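Local coordinates for protein UTR4 (Saccharomyces cerevisiae, PDB 2G80), which probably catalyses the enolization and then the dephosphorylation of 2,3-diketo-5-methylthiopentyl-1-phosphate in the methionine salvage pathway, using one magnesium ion, at residues Asp37-Val42 with Ile142-Ser147; Ala124-Asp129 with Lys152-Tyr157. All coordinates share one frame; numbering follows the deposited sequence.

Contact 1 places the metal-binding loop 37-42, which follows strand 33-36, against the end of strand 140-143 and the turn after it, and it supplies two of the three protein ligands of the magnesium ion, Asp37 and Glu39. Contact 2 lies on the flank of that site, its centre 11 Å from that of contact 1, where 124-129 meets the end of helix 148-156; the side chain of Leu154 is about 11 Å from the metal. The two contacts touch directly. Ile38 CD1 packs 3.9 Å from Phe155 CE2, Val42 CG2 lies 4.0 Å from Phe155 CZ, and Val42 O is 3.0 Å from Tyr127 N, a probable hydrogen bond. Along the chain their segments alternate, helix 148-156 following the turn of contact 1.

Contact 1 of 2, residues Asp37-Val42 with Ile142-Ser147. With MG (magnesium ion), chain E.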
loop_
_atom_site.group_PDB
_atom_site.type_symbol
_atom_site.label_atom_id
_atom_site.label_comp_id
_atom_site.label_asym_id
_atom_site.label_seq_id
_atom_site.Cartn_x
_atom_site.Cartn_y
_atom_site.Cartn_z
ATOM N N ASP A 37 -8.127 -2.062 -2.073
ATOM C CA ASP A 37 -7.302 -1.702 -0.936
ATOM C C ASP A 37 -6.059 -2.641 -0.995
ATOM O O ASP A 37 -6.132 -3.714 -1.639
ATOM C CB ASP A 37 -8.073 -1.950 0.353
ATOM C CG ASP A 37 -7.230 -1.723 1.598
ATOM O OD1 ASP A 37 -6.464 -0.720 1.633
ATOM O OD2 ASP A 37 -7.330 -2.562 2.511
ATOM N N ILE A 38 -4.943 -2.243 -0.358
ATOM C CA ILE A 38 -3.733 -3.088 -0.297
ATOM C C ILE A 38 -3.685 -3.982 0.941
ATOM O O ILE A 38 -3.840 -5.199 0.835
ATOM C CB ILE A 38 -2.392 -2.280 -0.410
ATOM C CG1 ILE A 38 -2.329 -1.603 -1.788
ATOM C CG2 ILE A 38 -1.144 -3.246 -0.249
ATOM C CD1 ILE A 38 -1.171 -0.687 -2.030
ATOM N N GLU A 39 -3.489 -3.350 2.099
ATOM C CA GLU A 39 -3.158 -4.043 3.356
ATOM C C GLU A 39 -4.347 -4.773 3.920
ATOM O O GLU A 39 -5.364 -4.170 4.135
ATOM C CB GLU A 39 -2.552 -3.063 4.384
ATOM C CG GLU A 39 -1.337 -2.216 3.855
ATOM C CD GLU A 39 -1.683 -0.826 3.195
ATOM O OE1 GLU A 39 -2.803 -0.610 2.628
ATOM O OE2 GLU A 39 -0.791 0.059 3.253
ATOM N N GLY A 40 -4.229 -6.075 4.156
ATOM C CA GLY A 40 -5.375 -6.901 4.613
ATOM C C GLY A 40 -6.344 -7.286 3.494
ATOM O O GLY A 40 -7.336 -7.986 3.727
ATOM N N THR A 41 -6.050 -6.857 2.256
ATOM C CA THR A 41 -6.902 -7.117 1.098
ATOM C C THR A 41 -6.134 -7.922 0.028
ATOM O O THR A 41 -6.553 -8.999 -0.309
ATOM C CB THR A 41 -7.461 -5.785 0.577
ATOM O OG1 THR A 41 -8.192 -5.167 1.638
ATOM C CG2 THR A 41 -8.394 -6.002 -0.601
ATOM N N VAL A 42 -5.062 -7.372 -0.527
ATOM C CA VAL A 42 -4.203 -8.090 -1.493
ATOM C C VAL A 42 -2.847 -8.532 -0.874
ATOM O O VAL A 42 -2.198 -9.432 -1.420
ATOM C CB VAL A 42 -4.005 -7.298 -2.861
ATOM C CG1 VAL A 42 -5.354 -6.873 -3.457
ATOM C CG2 VAL A 42 -3.107 -6.142 -2.737
ATOM N N ILE A 142 -5.766 0.802 -7.686
ATOM C CA ILE A 142 -5.370 0.630 -6.284
ATOM C C ILE A 142 -5.657 1.938 -5.531
ATOM O O ILE A 142 -5.500 3.016 -6.110
ATOM C CB ILE A 142 -3.864 0.250 -6.176
ATOM C CG1 ILE A 142 -3.511 -0.955 -7.078
ATOM C CG2 ILE A 142 -3.467 -0.075 -4.731
ATOM C CD1 ILE A 142 -4.197 -2.272 -6.745
ATOM N N TYR A 143 -6.167 1.819 -4.291
ATOM C CA TYR A 143 -6.354 2.953 -3.368
ATOM C C TYR A 143 -5.784 2.553 -2.009
ATOM O O TYR A 143 -6.290 1.614 -1.391
ATOM C CB TYR A 143 -7.825 3.348 -3.233
ATOM C CG TYR A 143 -8.160 4.577 -2.375
ATOM C CD1 TYR A 143 -7.291 5.690 -2.280
ATOM C CD2 TYR A 143 -9.421 4.696 -1.784
ATOM C CE1 TYR A 143 -7.642 6.839 -1.536
ATOM C CE2 TYR A 143 -9.788 5.849 -1.074
ATOM C CZ TYR A 143 -8.904 6.909 -0.950
ATOM O OH TYR A 143 -9.283 7.996 -0.226
ATOM N N SER A 144 -4.757 3.272 -1.545
ATOM C CA SER A 144 -4.076 2.953 -0.275
ATOM C C SER A 144 -3.600 4.192 0.499
ATOM O O SER A 144 -3.538 5.258 -0.057
ATOM C CB SER A 144 -2.869 2.039 -0.586
ATOM O OG SER A 144 -2.269 1.537 0.599
ATOM N N SER A 145 -3.265 4.027 1.783
ATOM C CA SER A 145 -2.659 5.119 2.604
ATOM C C SER A 145 -1.216 5.400 2.151
ATOM O O SER A 145 -0.732 6.533 2.265
ATOM C CB SER A 145 -2.683 4.791 4.106
ATOM O OG SER A 145 -1.976 3.587 4.391
ATOM N N GLY A 146 -0.542 4.388 1.604
ATOM C CA GLY A 146 0.799 4.559 1.052
ATOM C C GLY A 146 0.732 5.397 -0.204
ATOM O O GLY A 146 -0.249 5.296 -0.960
ATOM N N SER A 147 1.773 6.200 -0.453
ATOM C CA SER A 147 1.789 7.101 -1.624
ATOM C C SER A 147 1.838 6.275 -2.919
ATOM O O SER A 147 2.260 5.107 -2.903
ATOM C CB SER A 147 2.988 8.053 -1.605
ATOM O OG SER A 147 4.179 7.365 -2.008
HETATM MG MG MG E . -6.695 -2.543 4.577
HETATM O O HOH W 1 -5.381 -1.112 4.153
HETATM O O HOH W 2 -4.914 1.790 3.217
HETATM O O HOH W 3 -8.067 -0.993 4.722
HETATM O O HOH W 4 -6.254 -2.647 6.490
#
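Glu39 and Ser144 meet through one side-chain hydrogen bond: Ser144 OG donates to Glu39 OE1 at 3.0 Å, reaching its syn side from 25° out of the carboxylate plane. Glu39 bends at chi2 (91°), which swings its CD out of line with the chain and over toward the serine. The magnesium ion takes the backbone O of Glu39 instead, at 2.1 Å, together with Asp37 OD2 at 2.2 Å, three waters and Asp212. One of those waters lies within hydrogen-bonding distance of both Glu39 OE1 and Asp37 OD1 but has more acceptors in reach than protons to give, so the glutamate side chain is probably coupled to the metal through it. A second water accepts from Ser145 N and can also donate to Glu39 OE1.

This is the metal site of a haloacid dehalogenase-like hydrolase: the loop after the central strand 33-36 of the parallel sheet supplies Asp37 and Glu39, while the end of the neighbouring strand 140-143 leads into Ser144 and Ser145, predicted to bind substrate.

Second-shell contacts are placed to steady the ligands. Thr41 OG1 donates to Asp37 OD2 on its anti side at 2.9 Å, and Lys187, a predicted substrate-binding residue, forms a salt bridge with Asp37 OD1 and a hydrogen bond to Tyr143 O. That same carbonyl receives a nearly straight CA-H...O contact from Asp37 (172° at the hydrogen). Ile38 and Ile142 cross at about a right angle, Ile38 CG1 lying 3.5 Å from Ile142 CG2, and the tip atom Ile38 CD1 rests 3.5 Å from Ser144 CB.

Contact 2 of 2, residues Ala124-Asp129 with Lys152-Tyr157; sequences APVYAD and KLLFGY
Ala124 N donates to Tyr157 O at 2.8 Å, a backbone bond that joins the two segments near the C-terminal end of helix 148-156. The bond is close to straight, with an N-H...O angle of 171°, and the donor lies in the carbonyl plane with a C=O...N angle of 151°. The nearest pair of CA atoms across the contact, those of Ala124 and Leu154, is 5.9 Å apart. In this hydrolase of the haloacid dehalogenase superfamily, the contact joins the loop leading into helix 128-136 to the end of the helix that follows strand 140-143. Pro125 is the centre of an inverse gamma turn, closed by Val126 N donating to Ala124 O. Ala124 and Val126, the residues flanking that proline, both direct their CB atoms toward the helix end, and Tyr127 then takes the N-cap position of helix 128-136.

The side chains make a small, mainly apolar interface. Ala124 CB sits beside Leu154, 3.6 Å from its CD2 branch, and also lies 3.5 Å from Leu154 O, so a single methyl touches both backbone and side chain of that residue. Leu154 has CG anti to its backbone N (chi1 -172°), and CG also comes to 3.6 Å from Ala124 CB. Tyr117 of helix 103-118 is a further neighbour of Leu154. Val126 brings one branch, CG2, to Leu154 CD2 and to the Phe155 ring, which it approaches obliquely at CE1, 4.3 Å away. Leu154 CD2 is therefore shared by Ala124, Val126 and Phe155: this one methyl stands 3.9 Å above the plane of the Phe155 ring, over its centre.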
loop_
_atom_site.group_PDB
_atom_site.type_symbol
_atom_site.label_atom_id
_atom_site.label_comp_id
_atom_site.label_asym_id
_atom_site.label_seq_id
_atom_site.Cartn_x
_atom_site.Cartn_y
_atom_site.Cartn_z
ATOM N N ALA A 124 7.268 -8.172 -1.967
ATOM C CA ALA A 124 5.893 -7.943 -1.456
ATOM C C ALA A 124 5.057 -9.240 -1.542
ATOM O O ALA A 124 4.813 -9.751 -2.648
ATOM C CB ALA A 124 5.222 -6.804 -2.197
ATOM N N PRO A 125 4.604 -9.770 -0.387
ATOM C CA PRO A 125 3.847 -11.021 -0.348
ATOM C C PRO A 125 2.368 -10.916 -0.793
ATOM O O PRO A 125 1.454 -11.130 0.004
ATOM C CB PRO A 125 3.963 -11.435 1.135
ATOM C CG PRO A 125 4.042 -10.185 1.870
ATOM C CD PRO A 125 4.722 -9.188 0.969
ATOM N N VAL A 126 2.113 -10.670 -2.070
ATOM C CA VAL A 126 0.742 -10.590 -2.551
ATOM C C VAL A 126 0.135 -11.984 -2.618
ATOM O O VAL A 126 0.757 -12.915 -3.127
ATOM C CB VAL A 126 0.655 -9.856 -3.885
ATOM C CG1 VAL A 126 -0.793 -9.799 -4.421
ATOM C CG2 VAL A 126 1.240 -8.422 -3.727
ATOM N N TYR A 127 -1.105 -12.118 -2.150
ATOM C CA TYR A 127 -1.792 -13.417 -2.158
ATOM C C TYR A 127 -1.892 -13.944 -3.578
ATOM O O TYR A 127 -2.190 -13.180 -4.501
ATOM C CB TYR A 127 -3.188 -13.343 -1.519
ATOM C CG TYR A 127 -3.190 -12.967 -0.054
ATOM C CD1 TYR A 127 -2.791 -13.883 0.931
ATOM C CD2 TYR A 127 -3.615 -11.717 0.363
ATOM C CE1 TYR A 127 -2.791 -13.523 2.289
ATOM C CE2 TYR A 127 -3.630 -11.359 1.734
ATOM C CZ TYR A 127 -3.235 -12.263 2.677
ATOM O OH TYR A 127 -3.263 -11.908 3.998
ATOM N N ALA A 128 -1.649 -15.249 -3.757
ATOM C CA ALA A 128 -1.673 -15.850 -5.105
ATOM C C ALA A 128 -2.976 -15.538 -5.908
ATOM O O ALA A 128 -2.926 -15.130 -7.063
ATOM C CB ALA A 128 -1.424 -17.303 -5.025
ATOM N N ASP A 129 -4.123 -15.661 -5.256
ATOM C CA ASP A 129 -5.406 -15.357 -5.880
ATOM C C ASP A 129 -5.582 -13.849 -6.232
ATOM O O ASP A 129 -6.341 -13.509 -7.133
ATOM C CB ASP A 129 -6.560 -15.822 -4.985
ATOM C CG ASP A 129 -6.651 -15.026 -3.696
ATOM O OD1 ASP A 129 -5.751 -15.207 -2.855
ATOM O OD2 ASP A 129 -7.608 -14.218 -3.540
ATOM N N LYS A 152 3.498 1.661 -6.470
ATOM C CA LYS A 152 4.159 1.227 -7.701
ATOM C C LYS A 152 5.416 0.376 -7.447
ATOM O O LYS A 152 5.660 -0.616 -8.140
ATOM C CB LYS A 152 4.540 2.427 -8.568
ATOM C CG LYS A 152 3.403 3.103 -9.260
ATOM C CD LYS A 152 3.926 4.299 -10.073
ATOM C CE LYS A 152 2.778 5.106 -10.739
ATOM N NZ LYS A 152 3.266 6.255 -11.561
ATOM N N LEU A 153 6.192 0.801 -6.457
ATOM C CA LEU A 153 7.366 0.095 -5.986
ATOM C C LEU A 153 6.977 -1.273 -5.417
ATOM O O LEU A 153 7.570 -2.301 -5.781
ATOM C CB LEU A 153 8.080 0.973 -4.944
ATOM C CG LEU A 153 9.473 0.567 -4.510
ATOM C CD1 LEU A 153 10.447 0.662 -5.708
ATOM C CD2 LEU A 153 9.868 1.442 -3.312
ATOM N N LEU A 154 5.944 -1.318 -4.568
ATOM C CA LEU A 154 5.417 -2.619 -4.024
ATOM C C LEU A 154 4.986 -3.602 -5.114
ATOM O O LEU A 154 5.357 -4.783 -5.078
ATOM C CB LEU A 154 4.228 -2.367 -3.081
ATOM C CG LEU A 154 3.652 -3.548 -2.276
ATOM C CD1 LEU A 154 3.068 -3.087 -0.916
ATOM C CD2 LEU A 154 2.632 -4.432 -3.030
ATOM N N PHE A 155 4.174 -3.125 -6.065
ATOM C CA PHE A 155 3.716 -3.957 -7.184
ATOM C C PHE A 155 4.755 -4.264 -8.243
ATOM O O PHE A 155 4.514 -5.132 -9.082
ATOM C CB PHE A 155 2.405 -3.412 -7.790
ATOM C CG PHE A 155 1.243 -3.528 -6.849
ATOM C CD1 PHE A 155 0.713 -4.775 -6.557
ATOM C CD2 PHE A 155 0.715 -2.424 -6.221
ATOM C CE1 PHE A 155 -0.360 -4.923 -5.671
ATOM C CE2 PHE A 155 -0.341 -2.562 -5.323
ATOM C CZ PHE A 155 -0.884 -3.830 -5.062
ATOM N N GLY A 156 5.901 -3.568 -8.223
ATOM C CA GLY A 156 6.999 -3.908 -9.117
ATOM C C GLY A 156 7.858 -5.086 -8.672
ATOM O O GLY A 156 8.637 -5.609 -9.487
ATOM N N TYR A 157 7.742 -5.490 -7.394
ATOM C CA TYR A 157 8.625 -6.512 -6.754
ATOM C C TYR A 157 7.849 -7.460 -5.839
ATOM O O TYR A 157 8.101 -7.580 -4.627
ATOM C CB TYR A 157 9.731 -5.788 -5.978
ATOM C CG TYR A 157 10.635 -4.920 -6.839
ATOM C CD1 TYR A 157 11.715 -5.483 -7.528
ATOM C CD2 TYR A 157 10.414 -3.541 -6.967
ATOM C CE1 TYR A 157 12.554 -4.711 -8.323
ATOM C CE2 TYR A 157 11.253 -2.748 -7.740
ATOM C CZ TYR A 157 12.326 -3.346 -8.416
ATOM O OH TYR A 157 13.163 -2.636 -9.210
#